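Local coordinates for protease Do-like 8, chloroplastic (PDB 4IC6) that is a plant HtrA-family serine protease of the chloroplast thylakoid that hydrolyses proteins and joins a trypsin-like protease domain to a PDZ domain, at the interface of chains A and B and the interface of chains A and C. Sequence-based numbering; all coordinates share one arbitrary frame. Chains: chain A/B/C, Protease Do-like 8, chloroplastic.

Contact 1: the interface of chains A and B. Residues chain A 301; chain B 49, 88, 91-93, 97-99.
With CG of A:Phe301 set opposite its own backbone N (chi1 -174°), the phenyl ring drops away from the main chain and enters a pocket lined by chain B; B:Asp97 turns its carboxylate to meet it, its CG opposite the carbonyl carbon (chi1 -83°). The ring comes from the PDZ region of one HtrA protease chain and the pocket belongs to the trypsin-like region of another, in the deposited hexamer, which may or may not be the working assembly. B:Pro93 lays CB over one face of the ring, 3.7 Å from A:Phe301 CD2, in a CH-pi contact. Proline suits this place because its rigid apolar ring covers an aromatic face without needing a polar partner. B:Asp97 shares that face at the CD1/CE1 side, sliding past in the opposite direction with carboxylate and ring planes 17° apart. Its OD2 hangs above the ring plane at the rim, 3.2 Å from A:Phe301 CD1. B:Asp97 CB rests 3.7 Å from A:Phe301 CE1. At the far rim, the carbonyl O of B:Val98 lies in the ring plane at the edge, 3.5 Å from A:Phe301 CZ. B:Arg91 crosses the phenyl at about a right angle, bringing CB to 3.8 Å from A:Phe301 CD2, while its guanidinium reaches away and covers CB of B:Thr49. From the other side of the ring plane, near the rim, B:Thr49 CG2 stops 4.1 Å from A:Phe301 CE2.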
loop_
_atom_site.group_PDB
_atom_site.type_symbol
_atom_site.label_atom_id
_atom_site.label_comp_id
_atom_site.label_asym_id
_atom_site.label_seq_id
_atom_site.Cartn_x
_atom_site.Cartn_y
_atom_site.Cartn_z
ATOM N N PHE A 301 -21.331 -0.280 -28.347
ATOM C CA PHE A 301 -20.809 -1.617 -28.098
ATOM C C PHE A 301 -19.724 -2.016 -29.096
ATOM O O PHE A 301 -18.729 -2.636 -28.714
ATOM C CB PHE A 301 -21.928 -2.655 -28.056
ATOM C CG PHE A 301 -21.458 -4.024 -27.665
ATOM C CD1 PHE A 301 -21.599 -5.090 -28.532
ATOM C CD2 PHE A 301 -20.846 -4.237 -26.438
ATOM C CE1 PHE A 301 -21.158 -6.351 -28.178
ATOM C CE2 PHE A 301 -20.401 -5.494 -26.076
ATOM C CZ PHE A 301 -20.556 -6.553 -26.946
ATOM N N THR B 49 -14.673 -8.527 -24.594
ATOM C CA THR B 49 -14.227 -7.151 -24.833
ATOM C C THR B 49 -12.842 -6.912 -24.255
ATOM O O THR B 49 -12.251 -5.849 -24.448
ATOM C CB THR B 49 -15.204 -6.092 -24.260
ATOM O OG1 THR B 49 -15.161 -6.107 -22.826
ATOM C CG2 THR B 49 -16.629 -6.349 -24.743
ATOM N N ALA B 88 -17.825 -5.537 -20.617
ATOM C CA ALA B 88 -18.686 -5.621 -21.795
ATOM C C ALA B 88 -20.009 -4.865 -21.605
ATOM O O ALA B 88 -20.488 -4.186 -22.518
ATOM C CB ALA B 88 -18.942 -7.067 -22.158
ATOM N N ARG B 91 -20.275 -1.155 -22.116
ATOM C CA ARG B 91 -20.318 -0.647 -23.480
ATOM C C ARG B 91 -21.734 -0.609 -24.049
ATOM O O ARG B 91 -21.923 -0.559 -25.267
ATOM C CB ARG B 91 -19.376 -1.437 -24.383
ATOM C CG ARG B 91 -17.931 -1.367 -23.929
ATOM C CD ARG B 91 -17.011 -2.024 -24.922
ATOM N NE ARG B 91 -15.617 -1.951 -24.495
ATOM C CZ ARG B 91 -14.600 -2.407 -25.218
ATOM N NH1 ARG B 91 -14.831 -2.961 -26.400
ATOM N NH2 ARG B 91 -13.358 -2.308 -24.760
ATOM N N ASN B 92 -22.720 -0.618 -23.156
ATOM C CA ASN B 92 -24.127 -0.456 -23.528
ATOM C C ASN B 92 -24.591 -1.439 -24.606
ATOM O O ASN B 92 -25.079 -1.023 -25.651
ATOM C CB ASN B 92 -24.399 0.993 -23.970
ATOM N N PRO B 93 -24.444 -2.751 -24.353
ATOM C CA PRO B 93 -24.886 -3.714 -25.367
ATOM C C PRO B 93 -26.395 -3.955 -25.316
ATOM O O PRO B 93 -27.008 -3.804 -24.257
ATOM C CB PRO B 93 -24.135 -4.988 -24.977
ATOM C CG PRO B 93 -23.959 -4.871 -23.491
ATOM C CD PRO B 93 -23.764 -3.404 -23.218
ATOM N N ASP B 97 -26.460 -9.221 -28.574
ATOM C CA ASP B 97 -25.046 -8.930 -28.773
ATOM C C ASP B 97 -24.176 -9.998 -28.115
ATOM O O ASP B 97 -24.375 -10.332 -26.944
ATOM C CB ASP B 97 -24.703 -7.543 -28.224
ATOM C CG ASP B 97 -25.028 -6.430 -29.208
ATOM O OD1 ASP B 97 -25.558 -6.742 -30.294
ATOM O OD2 ASP B 97 -24.763 -5.248 -28.895
ATOM N N VAL B 98 -23.225 -10.543 -28.872
ATOM C CA VAL B 98 -22.304 -11.534 -28.325
ATOM C C VAL B 98 -21.407 -10.857 -27.305
ATOM O O VAL B 98 -20.604 -9.986 -27.641
ATOM C CB VAL B 98 -21.446 -12.198 -29.404
ATOM C CG1 VAL B 98 -20.255 -12.918 -28.756
ATOM C CG2 VAL B 98 -22.291 -13.167 -30.229
ATOM N N VAL B 99 -21.544 -11.258 -26.053
ATOM C CA VAL B 99 -20.921 -10.508 -24.979
ATOM C C VAL B 99 -19.972 -11.388 -24.163
ATOM O O VAL B 99 -19.162 -10.904 -23.363
ATOM C CB VAL B 99 -22.011 -9.834 -24.122
ATOM C CG1 VAL B 99 -22.679 -10.827 -23.192
ATOM C CG2 VAL B 99 -21.448 -8.648 -23.369
#

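Contact 2: the interface of chains A and C. Residues chain A 24, 32; chain C 151-154.
A:Val32 CG2 is the apolar centre, pushed from helix 26-39 against the turn 151-154 of chain C, a surface loop of this HtrA (S1C) protease. The methyl lies 3.3 Å from the carbonyl O of C:Val152 and 3.8 Å from CA of C:Gly153. Glycine fits the turn because its phi of 109° is awkward for residues with a side chain, and its bare CA lets the valine come close. The other methyl, CG1, stands opposite the valine's backbone N (chi1 162°) and reaches C:Lys151 CD at 3.8 Å; the lysine crosses at about a right angle, lending its aliphatic stem before its chain bends at chi4, near the terminal amino group. Farther out, A:Leu24 CD2 meets C:Gln154 CG at 3.9 Å, again nearly at right angles. Glutamine suits this place by being apolar in its stem and polar at its tip: within chain C its OE1 accepts a hydrogen bond from C:Lys151 N at 2.7 Å, with the donor N tilted 18° from the carbonyl plane. Trimming C:Gln154 to an alanine would probably leave C:Lys151 N without this acceptor and open a gap beside A:Leu24 CD2. On the polar rim, a water bridges the chains, 2.8 Å from A:Val32 O and 2.7 Å from C:Val152 O.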
loop_
_atom_site.group_PDB
_atom_site.type_symbol
_atom_site.label_atom_id
_atom_site.label_comp_id
_atom_site.label_asym_id
_atom_site.label_seq_id
_atom_site.Cartn_x
_atom_site.Cartn_y
_atom_site.Cartn_z
ATOM N N LEU A 24 22.419 39.137 2.249
ATOM C CA LEU A 24 21.691 38.247 1.346
ATOM C C LEU A 24 21.811 38.701 -0.107
ATOM O O LEU A 24 21.898 39.890 -0.391
ATOM C CB LEU A 24 20.223 38.162 1.744
ATOM C CG LEU A 24 20.007 37.681 3.180
ATOM C CD1 LEU A 24 18.537 37.461 3.445
ATOM C CD2 LEU A 24 20.794 36.399 3.409
ATOM N N VAL A 32 12.972 36.969 1.400
ATOM C CA VAL A 32 12.996 37.141 2.855
ATOM C C VAL A 32 12.151 38.322 3.339
ATOM O O VAL A 32 11.392 38.195 4.310
ATOM C CB VAL A 32 14.440 37.217 3.396
ATOM C CG1 VAL A 32 14.471 37.834 4.796
ATOM C CG2 VAL A 32 15.076 35.814 3.406
ATOM N N LYS C 151 17.038 32.999 8.180
ATOM C CA LYS C 151 15.752 33.621 7.889
ATOM C C LYS C 151 15.004 32.797 6.849
ATOM O O LYS C 151 15.588 32.367 5.853
ATOM C CB LYS C 151 15.958 35.054 7.384
ATOM C CG LYS C 151 16.655 35.965 8.382
ATOM C CD LYS C 151 16.692 37.407 7.881
ATOM C CE LYS C 151 17.403 38.341 8.870
ATOM N NZ LYS C 151 16.818 38.277 10.245
ATOM N N VAL C 152 13.724 32.544 7.110
ATOM C CA VAL C 152 12.873 31.850 6.165
ATOM C C VAL C 152 12.927 32.627 4.849
ATOM O O VAL C 152 12.817 33.852 4.847
ATOM C CB VAL C 152 11.417 31.786 6.679
ATOM C CG1 VAL C 152 10.512 31.147 5.633
ATOM C CG2 VAL C 152 11.346 30.992 7.994
ATOM N N GLY C 153 13.108 31.927 3.733
ATOM C CA GLY C 153 13.260 32.600 2.451
ATOM C C GLY C 153 14.669 32.535 1.890
ATOM O O GLY C 153 14.865 32.644 0.676
ATOM N N GLN C 154 15.659 32.374 2.770
ATOM C CA GLN C 154 17.061 32.263 2.343
ATOM C C GLN C 154 17.242 31.053 1.455
ATOM O O GLN C 154 16.636 29.996 1.696
ATOM C CB GLN C 154 17.986 32.067 3.550
ATOM C CG GLN C 154 18.471 33.308 4.203
ATOM C CD GLN C 154 19.444 32.976 5.316
ATOM O OE1 GLN C 154 19.118 33.109 6.496
ATOM N NE2 GLN C 154 20.645 32.507 4.942
HETATM O O HOH W 1 12.008 36.153 6.065
#

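Contact 3: the interface of chains A and C. Residues chain A 46, 103, 163-164; chain C 270-271, 275.
C:Arg275 reaches across to A:Asn103 and A:Phe46, carrying a PDZ-region residue onto the trypsin-like region of a neighbouring HtrA protease chain. From CB its stem runs to CG, set opposite the carbonyl carbon, then kinks at chi2 (-71°) and again at chi3, which swings the guanidinium into place between the chains. NE of C:Arg275 comes within 3.8 Å of A:Asn103 OD1. At CZ the flat group is sandwiched: CA of C:Asn270, from the same chain, lies over the centre of one face, and A:Asn103 CG sits over the rim of the opposite face, with amide and guanidinium planes 53° apart. A:Asn103 OD1 is 3.0 Å from C:Arg275 NH1, but it approaches from above the face, so the in-plane N-H groups do not point at it and no hydrogen bond forms; the amide oxygen's partial charge is still likely to favour the cation. NH1 of C:Arg275 instead makes a weak hydrogen bond to the carbonyl O of A:Phe163, at 3.4 Å. C:Arg275 NH2 comes to 3.7 Å from A:Phe46 CE2, which lies in the guanidinium plane at its edge. Arginine suits this place through its long, bendable stem and the flat face that takes A:Asn103. The phenyl of A:Phe46, in strand 42-47, also takes the end of helix 266-271: CA of C:Gln271 lies over one ring face toward the rim, and C:Gln271 CG packs 3.7 Å from A:Phe46 CD1, its methylenes giving the ring an apolar partner.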
loop_
_atom_site.group_PDB
_atom_site.type_symbol
_atom_site.label_atom_id
_atom_site.label_comp_id
_atom_site.label_asym_id
_atom_site.label_seq_id
_atom_site.Cartn_x
_atom_site.Cartn_y
_atom_site.Cartn_z
ATOM N N PHE A 46 -7.897 27.146 13.598
ATOM C CA PHE A 46 -8.245 25.829 14.116
ATOM C C PHE A 46 -9.766 25.644 14.113
ATOM O O PHE A 46 -10.492 26.460 14.677
ATOM C CB PHE A 46 -7.687 25.621 15.532
ATOM C CG PHE A 46 -6.188 25.438 15.578
ATOM C CD1 PHE A 46 -5.587 24.340 14.974
ATOM C CD2 PHE A 46 -5.379 26.357 16.231
ATOM C CE1 PHE A 46 -4.208 24.166 15.017
ATOM C CE2 PHE A 46 -4.000 26.185 16.283
ATOM C CZ PHE A 46 -3.417 25.091 15.674
ATOM N N ASN A 103 -5.730 32.648 15.028
ATOM C CA ASN A 103 -4.515 33.243 15.574
ATOM C C ASN A 103 -3.880 34.231 14.610
ATOM O O ASN A 103 -3.574 33.893 13.478
ATOM C CB ASN A 103 -3.498 32.169 15.961
ATOM C CG ASN A 103 -3.761 31.598 17.322
ATOM O OD1 ASN A 103 -3.958 30.386 17.471
ATOM N ND2 ASN A 103 -3.782 32.465 18.335
ATOM N N PHE A 163 -0.013 26.337 12.581
ATOM C CA PHE A 163 -0.261 26.008 13.995
ATOM C C PHE A 163 -0.380 27.207 14.931
ATOM O O PHE A 163 -0.630 27.048 16.132
ATOM C CB PHE A 163 0.789 25.022 14.505
ATOM C CG PHE A 163 0.929 23.802 13.638
ATOM C CD1 PHE A 163 -0.142 22.936 13.467
ATOM C CD2 PHE A 163 2.123 23.523 12.986
ATOM C CE1 PHE A 163 -0.024 21.808 12.663
ATOM C CE2 PHE A 163 2.248 22.396 12.190
ATOM C CZ PHE A 163 1.169 21.536 12.031
ATOM N N GLY A 164 -0.223 28.408 14.394
ATOM C CA GLY A 164 -0.436 29.595 15.196
ATOM C C GLY A 164 0.758 29.980 16.041
ATOM O O GLY A 164 0.631 30.813 16.937
ATOM N N ASN C 270 -0.318 24.103 20.851
ATOM C CA ASN C 270 -1.016 25.275 20.337
ATOM C C ASN C 270 -2.478 25.003 19.986
ATOM O O ASN C 270 -3.345 25.855 20.198
ATOM C CB ASN C 270 -0.254 25.894 19.164
ATOM C CG ASN C 270 0.818 26.866 19.628
ATOM O OD1 ASN C 270 0.576 28.073 19.727
ATOM N ND2 ASN C 270 2.006 26.340 19.939
ATOM N N GLN C 271 -2.756 23.807 19.482
ATOM C CA GLN C 271 -4.120 23.440 19.132
ATOM C C GLN C 271 -5.004 23.370 20.366
ATOM O O GLN C 271 -6.203 23.625 20.281
ATOM C CB GLN C 271 -4.144 22.101 18.388
ATOM C CG GLN C 271 -5.461 21.800 17.682
ATOM C CD GLN C 271 -5.461 20.440 17.008
ATOM O OE1 GLN C 271 -4.510 19.666 17.147
ATOM N NE2 GLN C 271 -6.534 20.139 16.275
ATOM N N ARG C 275 -0.230 28.446 24.403
ATOM C CA ARG C 275 0.609 29.287 23.550
ATOM C C ARG C 275 1.999 29.456 24.152
ATOM O O ARG C 275 2.959 29.777 23.445
ATOM C CB ARG C 275 -0.042 30.660 23.338
ATOM C CG ARG C 275 -1.427 30.622 22.701
ATOM C CD ARG C 275 -1.354 30.219 21.237
ATOM N NE ARG C 275 -2.506 29.406 20.854
ATOM C CZ ARG C 275 -2.647 28.789 19.686
ATOM N NH1 ARG C 275 -1.704 28.885 18.753
ATOM N NH2 ARG C 275 -3.740 28.073 19.455
#

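Contact 2 and contact 3 join the same two chains, A and C, with centres about 24 Å apart, so together they hold that pair at two separate places. Contact 1 ties chain A to chain B, about 62 Å from contact 2 and 57 Å from contact 3. Strand 98-105 serves both contact 1 and contact 3, each time meeting a PDZ-region residue of another chain. Their centres lie about 12 and 15 Å from the active-site histidine, B:His83 and A:His83 respectively, so PDZ placement might influence access to the catalytic site if the deposited hexamer forms in the thylakoid.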